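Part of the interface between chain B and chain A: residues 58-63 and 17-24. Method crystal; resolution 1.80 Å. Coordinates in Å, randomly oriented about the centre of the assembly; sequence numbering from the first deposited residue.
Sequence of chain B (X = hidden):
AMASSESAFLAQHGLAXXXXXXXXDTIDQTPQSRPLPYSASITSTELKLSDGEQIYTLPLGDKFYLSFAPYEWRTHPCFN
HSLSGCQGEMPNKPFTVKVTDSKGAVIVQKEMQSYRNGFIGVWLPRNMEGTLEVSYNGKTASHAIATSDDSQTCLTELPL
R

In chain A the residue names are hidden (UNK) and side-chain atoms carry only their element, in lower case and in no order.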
ATOM      1  N   LEU B  58      -3.218  -8.223  -6.132  1.00 19.61           N
ATOM      2  CA  LEU B  58      -3.413  -6.986  -5.400  1.00 18.89           C
ATOM      3  C   LEU B  58      -2.082  -6.248  -5.364  1.00 20.09           C
ATOM      4  O   LEU B  58      -1.087  -6.784  -4.876  1.00 19.53           O
ATOM      5  CB  LEU B  58      -3.882  -7.271  -3.977  1.00 19.44           C
ATOM      6  CG  LEU B  58      -5.115  -8.148  -3.772  1.00 21.23           C
ATOM      7  CD1 LEU B  58      -5.457  -8.263  -2.285  1.00 21.91           C
ATOM      8  CD2 LEU B  58      -6.309  -7.639  -4.565  1.00 22.38           C
ATOM      9  N   PRO B  59      -2.053  -5.025  -5.900  1.00 18.49           N
ATOM     10  CA  PRO B  59      -0.813  -4.234  -5.875  1.00 19.62           C
ATOM     11  C   PRO B  59      -0.391  -3.920  -4.451  1.00 18.63           C
ATOM     12  O   PRO B  59      -1.254  -3.654  -3.591  1.00 18.26           O
ATOM     13  CB  PRO B  59      -1.207  -2.941  -6.593  1.00 17.98           C
ATOM     14  CG  PRO B  59      -2.403  -3.323  -7.448  1.00 20.41           C
ATOM     15  CD  PRO B  59      -3.140  -4.346  -6.631  1.00 19.18           C
ATOM     16  N   LEU B  60       0.917  -3.966  -4.199  1.00 18.19           N
ATOM     17  CA  LEU B  60       1.462  -3.510  -2.928  1.00 19.71           C
ATOM     18  C   LEU B  60       1.522  -1.990  -2.868  1.00 18.99           C
ATOM     19  O   LEU B  60       1.206  -1.293  -3.839  1.00 19.24           O
ATOM     20  CB  LEU B  60       2.856  -4.112  -2.688  1.00 18.51           C
ATOM     21  CG  LEU B  60       2.963  -5.470  -1.981  1.00 21.42           C
ATOM     22  CD1 LEU B  60       1.753  -6.372  -2.191  1.00 20.99           C
ATOM     23  CD2 LEU B  60       4.250  -6.215  -2.364  1.00 21.23           C
ATOM     24  N   GLY B  61       1.924  -1.474  -1.712  1.00 19.68           N
ATOM     25  CA  GLY B  61       2.022  -0.046  -1.508  1.00 18.72           C
ATOM     26  C   GLY B  61       3.452   0.452  -1.572  1.00 19.46           C
ATOM     27  O   GLY B  61       4.273  -0.119  -2.286  1.00 19.08           O
ATOM     28  N   ASP B  62       3.734   1.522  -0.828  1.00 20.31           N
ATOM     29  CA  ASP B  62       5.026   2.222  -0.878  1.00 23.38           C
ATOM     30  C   ASP B  62       6.182   1.380  -0.338  1.00 20.23           C
ATOM     31  O   ASP B  62       7.355   1.664  -0.612  1.00 20.79           O
ATOM     32  CB  ASP B  62       4.967   3.498  -0.033  1.00 23.58           C
ATOM     33  CG  ASP B  62       4.182   4.615  -0.686  1.00 27.32           C
ATOM     34  OD1 ASP B  62       3.939   4.561  -1.916  1.00 27.86           O
ATOM     35  OD2 ASP B  62       3.834   5.573   0.047  1.00 30.75           O
ATOM     36  N   LYS B  63       5.855   0.368   0.454  1.00 19.45           N
ATOM     37  CA  LYS B  63       6.876  -0.434   1.117  1.00 17.85           C
ATOM     38  C   LYS B  63       7.064  -1.801   0.472  1.00 18.74           C
ATOM     39  O   LYS B  63       6.097  -2.445   0.044  1.00 18.88           O
ATOM     40  CB  LYS B  63       6.506  -0.632   2.584  1.00 18.12           C
ATOM     41  CG  LYS B  63       6.423   0.658   3.378  1.00 23.65           C
ATOM     42  CD  LYS B  63       7.805   1.257   3.535  1.00 23.23           C
ATOM     43  CE  LYS B  63       7.773   2.493   4.438  1.00 27.95           C
ATOM     44  NZ  LYS B  63       6.715   3.449   3.996  1.00 32.55           N
TER
ATOM     45  N   UNK A  17       2.056  -4.279 -12.171  1.00 29.67           N
ATOM     46  CA  UNK A  17       3.377  -3.975 -11.637  1.00 27.49           C
ATOM     47  C   UNK A  17       3.553  -2.594 -11.021  1.00 26.65           C
ATOM     48  O   UNK A  17       4.651  -2.238 -10.587  1.00 26.97           O
ATOM     49  N   UNK A  18       2.483  -1.803 -11.009  1.00 25.20           N
ATOM     50  CA  UNK A  18       2.481  -0.518 -10.324  1.00 23.72           C
ATOM     51  C   UNK A  18       2.065  -0.718  -8.875  1.00 21.77           C
ATOM     52  O   UNK A  18       1.296  -1.629  -8.568  1.00 21.89           O
ATOM     53  c   UNK A  18       1.493   0.450 -10.990  1.00 23.74           C
ATOM     54  c   UNK A  18       1.000   2.175 -12.748  1.00 26.99           C
ATOM     55  c   UNK A  18       1.281   2.692 -14.169  1.00 32.14           C
ATOM     56  c   UNK A  18       1.927   1.021 -12.344  1.00 25.33           C
ATOM     57  n   UNK A  18       2.511   3.527 -14.251  1.00 35.89           N
ATOM     58  N   UNK A  19       2.546   0.134  -7.975  1.00 21.37           N
ATOM     59  CA  UNK A  19       2.082   0.064  -6.599  1.00 19.51           C
ATOM     60  C   UNK A  19       0.703   0.684  -6.586  1.00 19.84           C
ATOM     61  O   UNK A  19       0.336   1.388  -7.533  1.00 18.43           O
ATOM     62  o   UNK A  19       2.930   2.230  -6.039  1.00 20.49           O
ATOM     63  c   UNK A  19       2.974   0.852  -5.665  1.00 18.07           C
ATOM     64  c   UNK A  19       4.418   0.365  -5.763  1.00 22.33           C
ATOM     65  N   UNK A  20      -0.069   0.443  -5.530  1.00 18.13           N
ATOM     66  CA  UNK A  20      -1.417   1.010  -5.477  1.00 19.17           C
ATOM     67  C   UNK A  20      -1.419   2.546  -5.496  1.00 18.45           C
ATOM     68  O   UNK A  20      -2.344   3.154  -6.042  1.00 19.39           O
ATOM     69  c   UNK A  20      -3.766   0.706  -4.496  1.00 19.18           C
ATOM     70  c   UNK A  20      -1.785   0.918  -2.969  1.00 18.72           C
ATOM     71  c   UNK A  20      -2.266   0.403  -4.307  1.00 19.62           C
ATOM     72  N   UNK A  21      -0.385   3.182  -4.949  1.00 19.54           N
ATOM     73  CA  UNK A  21      -0.280   4.651  -5.020  1.00 19.98           C
ATOM     74  C   UNK A  21      -0.050   5.143  -6.449  1.00 18.25           C
ATOM     75  O   UNK A  21      -0.627   6.143  -6.861  1.00 18.67           O
ATOM     76  c   UNK A  21       0.879   4.031  -1.824  1.00 25.11           C
ATOM     77  o   UNK A  21       1.305   3.008  -2.431  1.00 24.10           O
ATOM     78  o   UNK A  21       0.738   4.069  -0.572  1.00 26.73           O
ATOM     79  c   UNK A  21       0.524   5.291  -2.614  1.00 21.43           C
ATOM     80  c   UNK A  21       0.845   5.201  -4.126  1.00 20.42           C
ATOM     81  N   UNK A  22       0.821   4.458  -7.185  1.00 19.29           N
ATOM     82  CA  UNK A  22       1.070   4.783  -8.595  1.00 21.93           C
ATOM     83  C   UNK A  22      -0.179   4.641  -9.465  1.00 19.93           C
ATOM     84  O   UNK A  22      -0.421   5.464 -10.352  1.00 21.13           O
ATOM     85  n   UNK A  22       5.886   3.554  -8.630  1.00 28.61           N
ATOM     86  c   UNK A  22       3.581   4.283  -8.603  1.00 23.72           C
ATOM     87  o   UNK A  22       4.303   2.106  -9.261  1.00 25.40           O
ATOM     88  c   UNK A  22       2.200   3.912  -9.151  1.00 21.45           C
ATOM     89  c   UNK A  22       4.623   3.216  -8.862  1.00 24.28           C
ATOM     90  N   UNK A  23      -0.972   3.606  -9.207  1.00 18.91           N
ATOM     91  CA  UNK A  23      -2.255   3.449  -9.899  1.00 19.03           C
ATOM     92  C   UNK A  23      -3.212   4.601  -9.595  1.00 19.39           C
ATOM     93  O   UNK A  23      -3.785   5.193 -10.512  1.00 19.57           O
ATOM     94  c   UNK A  23      -2.032   0.955  -9.944  1.00 21.14           C
ATOM     95  c   UNK A  23      -4.313   2.032 -10.233  1.00 18.77           C
ATOM     96  c   UNK A  23      -2.566  -0.427  -9.573  1.00 21.52           C
ATOM     97  c   UNK A  23      -2.934   2.125  -9.545  1.00 20.51           C
ATOM     98  N   UNK A  24      -3.394   4.912  -8.310  1.00 18.58           N
ATOM     99  CA  UNK A  24      -4.236   6.048  -7.919  1.00 19.90           C
ATOM    100  C   UNK A  24      -3.726   7.352  -8.532  1.00 20.24           C
ATOM    101  O   UNK A  24      -4.519   8.119  -9.090  1.00 19.21           O
ATOM    102  c   UNK A  24      -4.364   6.171  -6.376  1.00 17.26           C
ATOM    103  c   UNK A  24      -4.992   7.515  -5.974  1.00 19.74           C
ATOM    104  c   UNK A  24      -5.159   4.992  -5.812  1.00 18.09           C
TER
HETATM  105  O   HOH W   1       4.579   3.840  -4.613  1.00 28.01           O
HETATM  106  O   HOH W   2       1.891   1.992   1.696  1.00 17.73           O

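Position 17 of chain A carries backbone atoms and nothing beyond CA, so it has no side chain. Its phi of 73° is a value that by itself favours glycine, and nothing of the chain B stretch touches it: Gly A17.

Position 18 has five side-chain atoms, four carbons in an unbranched row ending in a nitrogen. The end of the chain leads away from chain B, and the contact falls to the backbone, whose O lies 3.4 Å from CB of Pro B59. A terminal nitrogen on a four-carbon chain identifies Lys A18.

At position 19 there are three side-chain atoms: one carbon bearing one oxygen and one carbon. The branch carbon lies 3.5 Å from O of Gly B61, and the CA atoms of these two residues, 5.1 Å apart, mark the register of the two stretches. Branching at CB with a hydroxyl and a methyl gives Thr A19, with chi1 in the p well. It occupies the N-cap position.

Position 20 shows three carbons, one carrying the other two. Its CB is 4.2 Å from CB of Pro B59, and its backbone N donates to O of Leu B60 at 2.7 Å with an N-H...O angle of 162°, a short and nearly straight hydrogen bond. The small symmetric fork is Val A20.

Position 21 has three carbons in a row, the third carrying two oxygens, with CA-to-CB directed toward chain B. One oxygen comes within 3.3 Å of CA of Gly B61. A carboxylate at the end of this chain means Glu A21; the oxygen in question is OE2.

Five side-chain atoms belong to position 22: three carbons in a row, the last bearing two further atoms, one oxygen and one nitrogen. The amide identifies Gln A22. It makes no contact with the chain B stretch, but its N donates to OG1 of Thr A19 at 3.3 Å, the capping bond, while N of Thr A19 donates to OE1 of Gln A22 at 2.9 Å.

Position 23 has four carbons, forked at the first, with one arm two carbons long; the end of that arm lies 3.6 Å from CG of Pro B59. This is Ile A23, touching through CD1.

Position 24 has three carbons, one carrying two, and stays out of reach of the chain B stretch: Val A24.

The contact centres on the start of the helix. The N-H of Val A20, in the first turn, has no acceptor one turn earlier within the helix, and O of Leu B60 fills that role from the other chain. Beside this bond, Pro B59 packs against Val A20 and Ile A23. The acidic pair is less simple: OD1 of Asp B62 and OE2 of Glu A21 stand 3.1 Å apart, two acceptors of like charge with no direct hydrogen bond between them. Water 1 bridges OD1 of Asp B62 (2.9 Å from the water O) to OG1 of Thr A19 (2.7 Å from it), and water 2 links N of Asp B62 to OE1 of Glu A21.

Chain A (17-24) GKTVEQIV
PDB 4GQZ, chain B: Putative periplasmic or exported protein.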